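Local coordinates for protein lovastatin nonaketide synthase, polyketide synthase component (Aspergillus terreus, PDB 7CPX) that builds dihydromonacolin L on its own carrier domain from nine malonyl-CoA units, with reduction by NADPH and methylation by S-adenosyl-L-methionine, during lovastatin biosynthesis, at residues N276-T281 with S290-L295; D1963-L1968 with L1987-A1992; Q1341-A1346 with H1388-V1393; F649-G654 with V795-S800. The protein carries 2 engineered substitutions. All blocks are in the same frame, centred on the assembly; numbering follows the deposited sequence.

Contact 1. Residues N276-T281 with S290-L295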
loop_
_atom_site.group_PDB
_atom_site.type_symbol
_atom_site.label_atom_id
_atom_site.label_comp_id
_atom_site.label_asym_id
_atom_site.label_seq_id
_atom_site.Cartn_x
_atom_site.Cartn_y
_atom_site.Cartn_z
ATOM N N ASN A 276 44.925 17.557 -6.781
ATOM C CA ASN A 276 44.828 17.473 -8.228
ATOM C C ASN A 276 43.675 16.541 -8.577
ATOM O O ASN A 276 43.037 15.949 -7.701
ATOM C CB ASN A 276 46.155 17.008 -8.845
ATOM C CG ASN A 276 46.121 15.566 -9.316
ATOM O OD1 ASN A 276 45.656 14.674 -8.609
ATOM N ND2 ASN A 276 46.632 15.331 -10.517
ATOM N N GLN A 277 43.409 16.411 -9.872
ATOM C CA GLN A 277 42.258 15.675 -10.363
ATOM C C GLN A 277 42.682 14.744 -11.488
ATOM O O GLN A 277 43.666 14.997 -12.188
ATOM C CB GLN A 277 41.177 16.650 -10.838
ATOM C CG GLN A 277 40.063 16.041 -11.652
ATOM C CD GLN A 277 39.220 15.063 -10.875
ATOM O OE1 GLN A 277 38.945 15.261 -9.694
ATOM N NE2 GLN A 277 38.793 13.999 -11.540
ATOM N N ASP A 278 41.934 13.657 -11.648
ATOM C CA ASP A 278 42.168 12.734 -12.746
ATOM C C ASP A 278 41.519 13.256 -14.019
ATOM O O ASP A 278 40.396 13.765 -14.001
ATOM C CB ASP A 278 41.614 11.349 -12.412
ATOM C CG ASP A 278 42.250 10.752 -11.178
ATOM O OD1 ASP A 278 43.437 11.037 -10.926
ATOM O OD2 ASP A 278 41.567 9.995 -10.458
ATOM N N GLY A 279 42.234 13.122 -15.131
ATOM C CA GLY A 279 41.715 13.554 -16.411
ATOM C C GLY A 279 40.595 12.664 -16.906
ATOM O O GLY A 279 39.900 12.029 -16.107
ATOM N N ARG A 280 40.411 12.608 -18.224
ATOM C CA ARG A 280 39.363 11.782 -18.821
ATOM C C ARG A 280 39.817 10.323 -18.813
ATOM O O ARG A 280 40.116 9.711 -19.841
ATOM C CB ARG A 280 39.035 12.263 -20.227
ATOM C CG ARG A 280 37.716 11.728 -20.758
ATOM C CD ARG A 280 37.455 12.166 -22.190
ATOM N NE ARG A 280 37.513 13.615 -22.351
ATOM C CZ ARG A 280 38.572 14.289 -22.781
ATOM N NH1 ARG A 280 39.703 13.679 -23.098
ATOM N NH2 ARG A 280 38.495 15.612 -22.895
ATOM N N THR A 281 39.866 9.765 -17.606
ATOM C CA THR A 281 40.267 8.382 -17.422
ATOM C C THR A 281 39.239 7.451 -18.066
ATOM O O THR A 281 38.192 7.877 -18.561
ATOM C CB THR A 281 40.420 8.072 -15.934
ATOM O OG1 THR A 281 40.699 9.281 -15.219
ATOM C CG2 THR A 281 41.554 7.086 -15.705
ATOM N N SER A 290 48.800 8.494 -13.569
ATOM C CA SER A 290 49.591 9.648 -13.981
ATOM C C SER A 290 49.185 10.894 -13.206
ATOM O O SER A 290 50.042 11.674 -12.773
ATOM C CB SER A 290 49.434 9.878 -15.483
ATOM O OG SER A 290 50.181 11.006 -15.907
ATOM N N ALA A 291 47.880 11.099 -13.023
ATOM C CA ALA A 291 47.413 12.271 -12.292
ATOM C C ALA A 291 47.898 12.244 -10.850
ATOM O O ALA A 291 48.334 13.269 -10.316
ATOM C CB ALA A 291 45.888 12.345 -12.345
ATOM N N GLN A 292 47.835 11.080 -10.203
ATOM C CA GLN A 292 48.271 10.983 -8.814
ATOM C C GLN A 292 49.783 11.141 -8.697
ATOM O O GLN A 292 50.278 11.745 -7.738
ATOM C CB GLN A 292 47.814 9.651 -8.224
ATOM C CG GLN A 292 46.305 9.502 -8.187
ATOM C CD GLN A 292 45.862 8.077 -7.951
ATOM O OE1 GLN A 292 46.680 7.195 -7.693
ATOM N NE2 GLN A 292 44.560 7.842 -8.040
ATOM N N GLU A 293 50.534 10.603 -9.660
ATOM C CA GLU A 293 51.976 10.812 -9.673
ATOM C C GLU A 293 52.305 12.292 -9.806
ATOM O O GLU A 293 53.183 12.810 -9.103
ATOM C CB GLU A 293 52.605 10.021 -10.821
ATOM C CG GLU A 293 54.112 10.189 -10.957
ATOM C CD GLU A 293 54.636 9.655 -12.274
ATOM O OE1 GLU A 293 53.833 9.105 -13.056
ATOM O OE2 GLU A 293 55.853 9.784 -12.529
ATOM N N ALA A 294 51.612 12.986 -10.709
ATOM C CA ALA A 294 51.825 14.420 -10.860
ATOM C C ALA A 294 51.453 15.157 -9.582
ATOM O O ALA A 294 52.129 16.112 -9.189
ATOM C CB ALA A 294 51.013 14.950 -12.041
ATOM N N LEU A 295 50.380 14.725 -8.921
ATOM C CA LEU A 295 49.985 15.336 -7.658
ATOM C C LEU A 295 51.087 15.197 -6.621
ATOM O O LEU A 295 51.444 16.164 -5.942
ATOM C CB LEU A 295 48.698 14.690 -7.149
ATOM C CG LEU A 295 48.339 14.933 -5.683
ATOM C CD1 LEU A 295 48.226 16.414 -5.397
ATOM C CD2 LEU A 295 47.044 14.227 -5.329
#
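Ala291 is the first residue of 290-295 to touch 276-281, and its CB, directed at the loop, lies 3.1 Å from Asp278 OD1 and 3.5 Å from Gln277 O. Its carbonyl takes part as well: Ala291 O, which accepts the helical N-H of Leu295, has Asn276 ND2 at 2.7 Å. Gln292 contributes little across the interface, its CG passing 4.3 Å from Asp278 OD1, but its side chain lies about 6 Å from that of His320, a predicted ketosynthase active-site residue. One turn after Ala291, Leu295 crosses the Asn276 side chain obliquely. Its CB sits 3.4 Å from Asn276 OD1; CG is anti to the backbone N (chi1 164°), and chi2 (58°) then sets CD1 3.8 Å from Asn276 N. The amide of Asn276 thus faces the turn from Ala291 to Leu295, ND2 near the carbonyl and OD1 near Leu295 CB. Asn440 ND2, on strand 439-446, hydrogen-bonds both Asn276 OD1 and Asp278 OD1, while Arg280 reaches Gln121 of the second subunit. The chemistry is thus mixed: aliphatic helix atoms cover oxygens of the thiolase-type ketosynthase fold, and the buried side-chain oxygens of Asn276 and Asp278 are satisfied by a neighbouring strand.

Contact 2. Residues D1963-L1968 with L1987-A1992; sequences DSILVL and LQVHLA
Strands 1964-1968 and 1988-1992 run parallel in unbroken register, Ser1964 beside Gln1988 through Leu1968 beside Ala1992, with axes 4.7 Å apart and directions 23° apart. Gln1988 N donates to Asp1963 O, Ile1965 N to Gln1988 O, His1990 N to Ile1965 O, Val1967 N to His1990 O and Ala1992 N to Val1967 O. Gln1988 O has a second donor: Ser1964 OG, anti to its own backbone N (chi1 179°), bonds it at 3.0 Å from the opposite face of the carbonyl plane to Ile1965 N. Beside this hydroxyl, His1990 NE2 accepts from Gln1988 NE2 (3.1 Å, tilted from the ring plane); in that role it would probably carry no proton. Leu1966 crosses His1990 at about a right angle, its CD1 3.5 Å from His1990 CB. Farther along the same face, Ala1992 CB touches Leu1968 CD1 at 3.8 Å. On the other face Ile1965 and Val1989 lie side by side, CG1 to CG2 3.9 Å, and Val1967 CG2 meets Val1989 CG1 at 4.1 Å. Helix 1935-1953 covers Ile1965 and Val1989, whereas helix 2041-2051 covers Leu1966 and Leu1968. Helix 1972-1985 links the two strands, making a beta-alpha-beta crossover within a five-stranded parallel sheet whose strand order, 3-2-1-4-5, is that of a Rossmann-type fold.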
loop_
_atom_site.group_PDB
_atom_site.type_symbol
_atom_site.label_atom_id
_atom_site.label_comp_id
_atom_site.label_asym_id
_atom_site.label_seq_id
_atom_site.Cartn_x
_atom_site.Cartn_y
_atom_site.Cartn_z
ATOM N N ASP A 1963 -48.415 -20.431 6.017
ATOM C CA ASP A 1963 -49.673 -19.703 6.098
ATOM C C ASP A 1963 -49.576 -18.291 5.540
ATOM O O ASP A 1963 -50.608 -17.710 5.186
ATOM C CB ASP A 1963 -50.155 -19.635 7.551
ATOM C CG ASP A 1963 -50.333 -21.006 8.171
ATOM O OD1 ASP A 1963 -50.624 -21.964 7.424
ATOM O OD2 ASP A 1963 -50.183 -21.127 9.405
ATOM N N SER A 1964 -48.371 -17.729 5.453
ATOM C CA SER A 1964 -48.174 -16.411 4.868
ATOM C C SER A 1964 -46.747 -16.309 4.349
ATOM O O SER A 1964 -45.811 -16.800 4.985
ATOM C CB SER A 1964 -48.448 -15.300 5.885
ATOM O OG SER A 1964 -48.229 -14.023 5.313
ATOM N N ILE A 1965 -46.594 -15.668 3.189
ATOM C CA ILE A 1965 -45.292 -15.475 2.561
ATOM C C ILE A 1965 -45.184 -14.038 2.072
ATOM O O ILE A 1965 -46.181 -13.328 1.923
ATOM C CB ILE A 1965 -45.052 -16.451 1.387
ATOM C CG1 ILE A 1965 -45.971 -16.121 0.206
ATOM C CG2 ILE A 1965 -45.270 -17.882 1.843
ATOM C CD1 ILE A 1965 -45.750 -17.002 -0.998
ATOM N N LEU A 1966 -43.947 -13.621 1.810
ATOM C CA LEU A 1966 -43.649 -12.299 1.279
ATOM C C LEU A 1966 -42.850 -12.450 -0.005
ATOM O O LEU A 1966 -41.894 -13.229 -0.053
ATOM C CB LEU A 1966 -42.864 -11.464 2.294
ATOM C CG LEU A 1966 -42.385 -10.089 1.819
ATOM C CD1 LEU A 1966 -43.560 -9.194 1.476
ATOM C CD2 LEU A 1966 -41.510 -9.437 2.875
ATOM N N VAL A 1967 -43.244 -11.708 -1.036
ATOM C CA VAL A 1967 -42.561 -11.702 -2.324
ATOM C C VAL A 1967 -42.022 -10.299 -2.549
ATOM O O VAL A 1967 -42.782 -9.322 -2.505
ATOM C CB VAL A 1967 -43.495 -12.121 -3.470
ATOM C CG1 VAL A 1967 -42.715 -12.240 -4.766
ATOM C CG2 VAL A 1967 -44.185 -13.431 -3.137
ATOM N N LEU A 1968 -40.722 -10.203 -2.809
ATOM C CA LEU A 1968 -40.020 -8.929 -2.862
ATOM C C LEU A 1968 -39.776 -8.516 -4.308
ATOM O O LEU A 1968 -39.264 -9.305 -5.109
ATOM C CB LEU A 1968 -38.691 -9.015 -2.110
ATOM C CG LEU A 1968 -37.782 -7.787 -2.200
ATOM C CD1 LEU A 1968 -38.512 -6.535 -1.746
ATOM C CD2 LEU A 1968 -36.524 -7.998 -1.377
ATOM N N LEU A 1987 -53.204 -18.900 0.541
ATOM C CA LEU A 1987 -51.940 -18.528 1.160
ATOM C C LEU A 1987 -51.813 -17.011 1.152
ATOM O O LEU A 1987 -51.919 -16.380 0.095
ATOM C CB LEU A 1987 -50.759 -19.171 0.426
ATOM C CG LEU A 1987 -49.359 -18.829 0.945
ATOM C CD1 LEU A 1987 -49.299 -18.946 2.455
ATOM C CD2 LEU A 1987 -48.315 -19.733 0.311
ATOM N N GLN A 1988 -51.587 -16.433 2.329
ATOM C CA GLN A 1988 -51.533 -14.983 2.487
ATOM C C GLN A 1988 -50.236 -14.462 1.882
ATOM O O GLN A 1988 -49.167 -14.554 2.488
ATOM C CB GLN A 1988 -51.645 -14.609 3.959
ATOM C CG GLN A 1988 -51.668 -13.115 4.221
ATOM C CD GLN A 1988 -52.107 -12.781 5.633
ATOM O OE1 GLN A 1988 -53.287 -12.887 5.968
ATOM N NE2 GLN A 1988 -51.157 -12.382 6.470
ATOM N N VAL A 1989 -50.330 -13.895 0.684
ATOM C CA VAL A 1989 -49.173 -13.394 -0.047
ATOM C C VAL A 1989 -49.083 -11.889 0.152
ATOM O O VAL A 1989 -50.057 -11.164 -0.087
ATOM C CB VAL A 1989 -49.268 -13.742 -1.541
ATOM C CG1 VAL A 1989 -48.147 -13.069 -2.312
ATOM C CG2 VAL A 1989 -49.224 -15.244 -1.738
ATOM N N HIS A 1990 -47.918 -11.420 0.587
ATOM C CA HIS A 1990 -47.629 -10.000 0.699
ATOM C C HIS A 1990 -46.679 -9.601 -0.420
ATOM O O HIS A 1990 -45.796 -10.375 -0.799
ATOM C CB HIS A 1990 -47.008 -9.666 2.056
ATOM C CG HIS A 1990 -47.866 -10.040 3.223
ATOM N ND1 HIS A 1990 -48.899 -9.248 3.672
ATOM C CD2 HIS A 1990 -47.842 -11.124 4.035
ATOM C CE1 HIS A 1990 -49.476 -9.827 4.710
ATOM N NE2 HIS A 1990 -48.854 -10.966 4.951
ATOM N N LEU A 1991 -46.877 -8.403 -0.959
ATOM C CA LEU A 1991 -46.054 -7.879 -2.039
ATOM C C LEU A 1991 -45.226 -6.714 -1.524
ATOM O O LEU A 1991 -45.761 -5.800 -0.887
ATOM C CB LEU A 1991 -46.914 -7.423 -3.218
ATOM C CG LEU A 1991 -47.849 -8.458 -3.841
ATOM C CD1 LEU A 1991 -48.499 -7.881 -5.084
ATOM C CD2 LEU A 1991 -47.105 -9.740 -4.171
ATOM N N ALA A 1992 -43.926 -6.748 -1.801
ATOM C CA ALA A 1992 -43.020 -5.657 -1.479
ATOM C C ALA A 1992 -42.300 -5.236 -2.750
ATOM O O ALA A 1992 -41.803 -6.087 -3.494
ATOM C CB ALA A 1992 -42.013 -6.073 -0.407
#

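Contact 3. Residues Q1341-A1346 with H1388-V1393; sequences QVLASA and HLLPTV
Leu1390 turns its CG beside the backbone N and anti to the carbonyl carbon (chi1 -76°), while Val1342 carries CG1 anti to its backbone N (chi1 174°); these two side chains, together with Ala1346, bring helices 1339-1354 and 1389-1393 into contact. Val1342 CG1 lies against the root of Leu1390, 3.8 Å from its CB, and also approaches Val1393 CG1 at 4.2 Å. One turn later, Ala1346 CB points into the partner helix and is met by three branched side chains. Val1393 CG2 is nearest at 3.7 Å, Leu1389 CD2 follows at 3.8 Å, and Leu1390 CD1 stands at 3.9 Å. The second branch of Leu1390 serves a different neighbour: CD2 touches Leu1343 CD1 at 3.8 Å, the two leucines crossing at about a right angle on the more open flank. Leu1390 thus forks, one methyl over Ala1346 and the other on Leu1343. No hydrogen bond joins the segments, so the evidence for association is carbon on carbon. The helix segments approach to 9.0 Å between axes with their directions 113° apart, a steep crossing consistent with the contact being confined to about one turn of each. Behind it, Phe1330 packs on both Ser1345 and Val1393, tying the pair to helix 1330-1333, and Thr1392 OG1 hydrogen-bonds Gln1326. The arrangement is a small apolar helix-helix crossing in a run of helices and loops without strands, 1298 to 1436, placed between strands 1286-1287 and 1440-1445 of one sheet, consistent with a helical part accompanying the Rossmann-type methyltransferase fold.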
loop_
_atom_site.group_PDB
_atom_site.type_symbol
_atom_site.label_atom_id
_atom_site.label_comp_id
_atom_site.label_asym_id
_atom_site.label_seq_id
_atom_site.Cartn_x
_atom_site.Cartn_y
_atom_site.Cartn_z
ATOM N N GLN A 1341 -29.977 20.217 -84.354
ATOM C CA GLN A 1341 -30.044 18.828 -84.776
ATOM C C GLN A 1341 -29.939 17.875 -83.596
ATOM O O GLN A 1341 -30.405 16.741 -83.697
ATOM C CB GLN A 1341 -28.944 18.532 -85.794
ATOM C CG GLN A 1341 -29.207 19.092 -87.182
ATOM C CD GLN A 1341 -30.316 18.355 -87.907
ATOM O OE1 GLN A 1341 -30.972 17.482 -87.339
ATOM N NE2 GLN A 1341 -30.529 18.703 -89.170
ATOM N N VAL A 1342 -29.364 18.308 -82.472
ATOM C CA VAL A 1342 -29.377 17.476 -81.270
ATOM C C VAL A 1342 -30.801 17.322 -80.754
ATOM O O VAL A 1342 -31.319 16.207 -80.617
ATOM C CB VAL A 1342 -28.461 18.072 -80.187
ATOM C CG1 VAL A 1342 -28.587 17.286 -78.889
ATOM C CG2 VAL A 1342 -27.028 18.087 -80.654
ATOM N N LEU A 1343 -31.457 18.444 -80.459
ATOM C CA LEU A 1343 -32.827 18.387 -79.965
ATOM C C LEU A 1343 -33.738 17.671 -80.951
ATOM O O LEU A 1343 -34.762 17.104 -80.552
ATOM C CB LEU A 1343 -33.348 19.795 -79.683
ATOM C CG LEU A 1343 -33.032 20.354 -78.295
ATOM C CD1 LEU A 1343 -31.540 20.298 -78.001
ATOM C CD2 LEU A 1343 -33.550 21.778 -78.167
ATOM N N ALA A 1344 -33.387 17.686 -82.237
ATOM C CA ALA A 1344 -34.161 16.928 -83.215
ATOM C C ALA A 1344 -33.873 15.433 -83.109
ATOM O O ALA A 1344 -34.770 14.632 -82.825
ATOM C CB ALA A 1344 -33.859 17.433 -84.627
ATOM N N SER A 1345 -32.613 15.044 -83.310
ATOM C CA SER A 1345 -32.256 13.647 -83.519
ATOM C C SER A 1345 -32.258 12.830 -82.234
ATOM O O SER A 1345 -32.541 11.633 -82.286
ATOM C CB SER A 1345 -30.884 13.562 -84.185
ATOM O OG SER A 1345 -30.884 14.250 -85.424
ATOM N N ALA A 1346 -31.939 13.421 -81.082
ATOM C CA ALA A 1346 -32.028 12.668 -79.833
ATOM C C ALA A 1346 -33.473 12.280 -79.538
ATOM O O ALA A 1346 -33.771 11.122 -79.208
ATOM C CB ALA A 1346 -31.443 13.493 -78.689
ATOM N N HIS A 1388 -31.454 12.697 -70.890
ATOM C CA HIS A 1388 -30.240 13.499 -70.800
ATOM C C HIS A 1388 -29.207 13.097 -71.848
ATOM O O HIS A 1388 -28.015 13.380 -71.682
ATOM C CB HIS A 1388 -29.619 13.393 -69.407
ATOM C CG HIS A 1388 -30.610 13.521 -68.292
ATOM N ND1 HIS A 1388 -31.328 12.449 -67.809
ATOM C CD2 HIS A 1388 -31.008 14.596 -67.570
ATOM C CE1 HIS A 1388 -32.122 12.856 -66.834
ATOM N NE2 HIS A 1388 -31.947 14.155 -66.671
ATOM N N LEU A 1389 -29.630 12.442 -72.930
ATOM C CA LEU A 1389 -28.689 12.078 -73.983
ATOM C C LEU A 1389 -28.404 13.228 -74.939
ATOM O O LEU A 1389 -27.525 13.093 -75.797
ATOM C CB LEU A 1389 -29.201 10.869 -74.778
ATOM C CG LEU A 1389 -30.142 11.092 -75.969
ATOM C CD1 LEU A 1389 -30.208 9.832 -76.817
ATOM C CD2 LEU A 1389 -31.528 11.486 -75.509
ATOM N N LEU A 1390 -29.116 14.351 -74.813
ATOM C CA LEU A 1390 -28.917 15.462 -75.742
ATOM C C LEU A 1390 -27.475 15.953 -75.740
ATOM O O LEU A 1390 -26.853 15.998 -76.816
ATOM C CB LEU A 1390 -29.898 16.586 -75.403
ATOM C CG LEU A 1390 -31.359 16.387 -75.825
ATOM C CD1 LEU A 1390 -31.956 15.127 -75.215
ATOM C CD2 LEU A 1390 -32.184 17.605 -75.441
ATOM N N PRO A 1391 -26.882 16.319 -74.601
ATOM C CA PRO A 1391 -25.461 16.702 -74.624
ATOM C C PRO A 1391 -24.550 15.579 -75.079
ATOM O O PRO A 1391 -23.525 15.842 -75.721
ATOM C CB PRO A 1391 -25.182 17.111 -73.171
ATOM C CG PRO A 1391 -26.233 16.428 -72.369
ATOM C CD PRO A 1391 -27.448 16.387 -73.242
ATOM N N THR A 1392 -24.895 14.328 -74.766
ATOM C CA THR A 1392 -24.072 13.205 -75.200
ATOM C C THR A 1392 -24.263 12.915 -76.683
ATOM O O THR A 1392 -23.338 12.426 -77.341
ATOM C CB THR A 1392 -24.404 11.962 -74.375
ATOM O OG1 THR A 1392 -25.737 11.527 -74.673
ATOM C CG2 THR A 1392 -24.297 12.265 -72.887
ATOM N N VAL A 1393 -25.448 13.206 -77.223
ATOM C CA VAL A 1393 -25.712 12.930 -78.631
ATOM C C VAL A 1393 -24.782 13.741 -79.523
ATOM O O VAL A 1393 -24.348 13.261 -80.576
ATOM C CB VAL A 1393 -27.197 13.195 -78.951
ATOM C CG1 VAL A 1393 -27.385 13.537 -80.417
ATOM C CG2 VAL A 1393 -28.034 11.977 -78.594
#

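Contact 4. Residues F649-G654 with V795-S800; sequences FTAVVG and VPWYSS
Ala651 with Trp797 and Val652 with Tyr798 form the parallel bridges that attach outermost strand 797-798 to strand 648-652 in the five-stranded parallel sheet of the malonyl-CoA:ACP transacylase domain. Gly654 opens a Gly-x-Ser-x-Gly sequence, consistent with the nucleophile elbow of acyltransferases. Three backbone bonds carry the register: Ala651 N to Pro796 O at 2.7 Å, Tyr798 N to Ala651 O at 2.9 Å and Val653 N to Tyr798 O at 3.3 Å. On the sheet face carrying Ala651, the Trp797 ring, its CG anti to the backbone N (chi1 173°), receives Ala651 CB at its edge, 3.4 Å from CD1. Val653 CG1 packs obliquely against the same ring, near NE1 and CZ2. Val795 CG1 extends this apolar patch to Ala651 CB at 4.1 Å. On the sheet face carrying Val652, the Tyr798 ring turns its edge to Ala651 O in plane, CD1 at 3.6 Å, while its hydroxyl bonds Thr838. Beyond the strands, Ser800 OG donates to Val653 O at 3.1 Å from above the carbonyl plane, 67° out of it. This hydroxyl continues the pairing where the ladder ends, so main-chain bonds, Trp797 packing and one out-of-plane hydroxyl bond hold the segments together just before the probable elbow.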
loop_
_atom_site.group_PDB
_atom_site.type_symbol
_atom_site.label_atom_id
_atom_site.label_comp_id
_atom_site.label_asym_id
_atom_site.label_seq_id
_atom_site.Cartn_x
_atom_site.Cartn_y
_atom_site.Cartn_z
ATOM N N PHE A 649 43.472 44.227 42.060
ATOM C CA PHE A 649 43.103 44.369 43.459
ATOM C C PHE A 649 42.493 45.731 43.757
ATOM O O PHE A 649 42.812 46.736 43.115
ATOM C CB PHE A 649 44.325 44.181 44.367
ATOM C CG PHE A 649 44.586 42.757 44.749
ATOM C CD1 PHE A 649 44.038 42.229 45.905
ATOM C CD2 PHE A 649 45.389 41.949 43.963
ATOM C CE1 PHE A 649 44.277 40.919 46.265
ATOM C CE2 PHE A 649 45.633 40.638 44.318
ATOM C CZ PHE A 649 45.077 40.123 45.471
ATOM N N THR A 650 41.600 45.735 44.742
ATOM C CA THR A 650 41.250 46.916 45.514
ATOM C C THR A 650 41.569 46.615 46.972
ATOM O O THR A 650 41.339 45.501 47.451
ATOM C CB THR A 650 39.772 47.293 45.355
ATOM O OG1 THR A 650 38.947 46.163 45.664
ATOM C CG2 THR A 650 39.487 47.752 43.933
ATOM N N ALA A 651 42.124 47.597 47.676
ATOM C CA ALA A 651 42.748 47.346 48.967
ATOM C C ALA A 651 42.039 48.095 50.085
ATOM O O ALA A 651 41.742 49.287 49.962
ATOM C CB ALA A 651 44.227 47.743 48.942
ATOM N N VAL A 652 41.776 47.377 51.176
ATOM C CA VAL A 652 41.314 47.952 52.433
ATOM C C VAL A 652 42.163 47.359 53.547
ATOM O O VAL A 652 42.356 46.140 53.602
ATOM C CB VAL A 652 39.819 47.676 52.685
ATOM C CG1 VAL A 652 39.473 47.911 54.149
ATOM C CG2 VAL A 652 38.963 48.556 51.795
ATOM N N VAL A 653 42.668 48.215 54.428
ATOM C CA VAL A 653 43.586 47.772 55.470
ATOM C C VAL A 653 42.796 47.155 56.615
ATOM O O VAL A 653 41.615 47.459 56.826
ATOM C CB VAL A 653 44.465 48.937 55.970
ATOM C CG1 VAL A 653 45.087 49.716 54.807
ATOM C CG2 VAL A 653 43.670 49.851 56.881
ATOM N N GLY A 654 43.457 46.278 57.365
ATOM C CA GLY A 654 42.878 45.713 58.567
ATOM C C GLY A 654 43.398 46.405 59.809
ATOM O O GLY A 654 43.247 47.621 59.958
ATOM N N VAL A 795 47.132 50.605 43.132
ATOM C CA VAL A 795 45.916 49.895 43.518
ATOM C C VAL A 795 45.010 50.836 44.305
ATOM O O VAL A 795 45.479 51.492 45.246
ATOM C CB VAL A 795 46.241 48.643 44.344
ATOM C CG1 VAL A 795 44.971 48.065 44.952
ATOM C CG2 VAL A 795 46.951 47.608 43.486
ATOM N N PRO A 796 43.716 50.945 43.965
ATOM C CA PRO A 796 42.801 51.692 44.837
ATOM C C PRO A 796 42.876 51.182 46.266
ATOM O O PRO A 796 42.492 50.043 46.550
ATOM C CB PRO A 796 41.427 51.439 44.207
ATOM C CG PRO A 796 41.719 51.173 42.774
ATOM C CD PRO A 796 43.040 50.456 42.750
ATOM N N TRP A 797 43.369 52.022 47.170
ATOM C CA TRP A 797 43.687 51.618 48.530
ATOM C C TRP A 797 43.036 52.578 49.513
ATOM O O TRP A 797 43.105 53.798 49.341
ATOM C CB TRP A 797 45.207 51.584 48.733
ATOM C CG TRP A 797 45.641 51.331 50.136
ATOM C CD1 TRP A 797 45.805 50.120 50.738
ATOM C CD2 TRP A 797 45.988 52.315 51.114
ATOM N NE1 TRP A 797 46.227 50.288 52.034
ATOM C CE2 TRP A 797 46.346 51.627 52.290
ATOM C CE3 TRP A 797 46.028 53.712 51.112
ATOM C CZ2 TRP A 797 46.738 52.288 53.451
ATOM C CZ3 TRP A 797 46.414 54.366 52.264
ATOM C CH2 TRP A 797 46.767 53.655 53.418
ATOM N N TYR A 798 42.404 52.018 50.543
ATOM C CA TYR A 798 41.658 52.794 51.525
ATOM C C TYR A 798 42.132 52.421 52.920
ATOM O O TYR A 798 42.069 51.250 53.307
ATOM C CB TYR A 798 40.153 52.547 51.390
ATOM C CG TYR A 798 39.599 52.908 50.032
ATOM C CD1 TYR A 798 39.644 52.004 48.980
ATOM C CD2 TYR A 798 39.032 54.153 49.800
ATOM C CE1 TYR A 798 39.139 52.329 47.737
ATOM C CE2 TYR A 798 38.525 54.487 48.561
ATOM C CZ TYR A 798 38.580 53.572 47.533
ATOM O OH TYR A 798 38.076 53.901 46.295
ATOM N N SER A 799 42.604 53.413 53.668
ATOM C CA SER A 799 42.984 53.196 55.054
ATOM C C SER A 799 41.747 53.058 55.936
ATOM O O SER A 799 40.664 53.554 55.615
ATOM C CB SER A 799 43.852 54.349 55.555
ATOM O OG SER A 799 44.124 54.216 56.940
ATOM N N SER A 800 41.926 52.371 57.063
ATOM C CA SER A 800 40.864 52.179 58.043
ATOM C C SER A 800 41.374 52.581 59.418
ATOM O O SER A 800 40.605 53.044 60.267
ATOM C CB SER A 800 40.390 50.726 58.053
ATOM O OG SER A 800 41.340 49.883 58.682
#

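The four contacts are separate local interfaces spread over a multidomain chain. In sequence they follow one another as contact 1, contact 4, contact 3 and contact 2, none nested in another. Contacts 1 and 4 share a side of the chain's centre, yet their nearest atoms are about 55 Å apart; contacts 3 and 4 lie on opposite sides, their centres 152 Å apart. Contacts 2 and 3 are separated by about 66 Å between nearest atoms. Contact 1 alone approaches an annotated site: the side chain of Gln292 is about 6 Å from that of His320 and about 10 Å from that of Cys181, both predicted ketosynthase active-site residues. Contacts 2 and 4 are both parallel strand pairs; contact 3 joins helices.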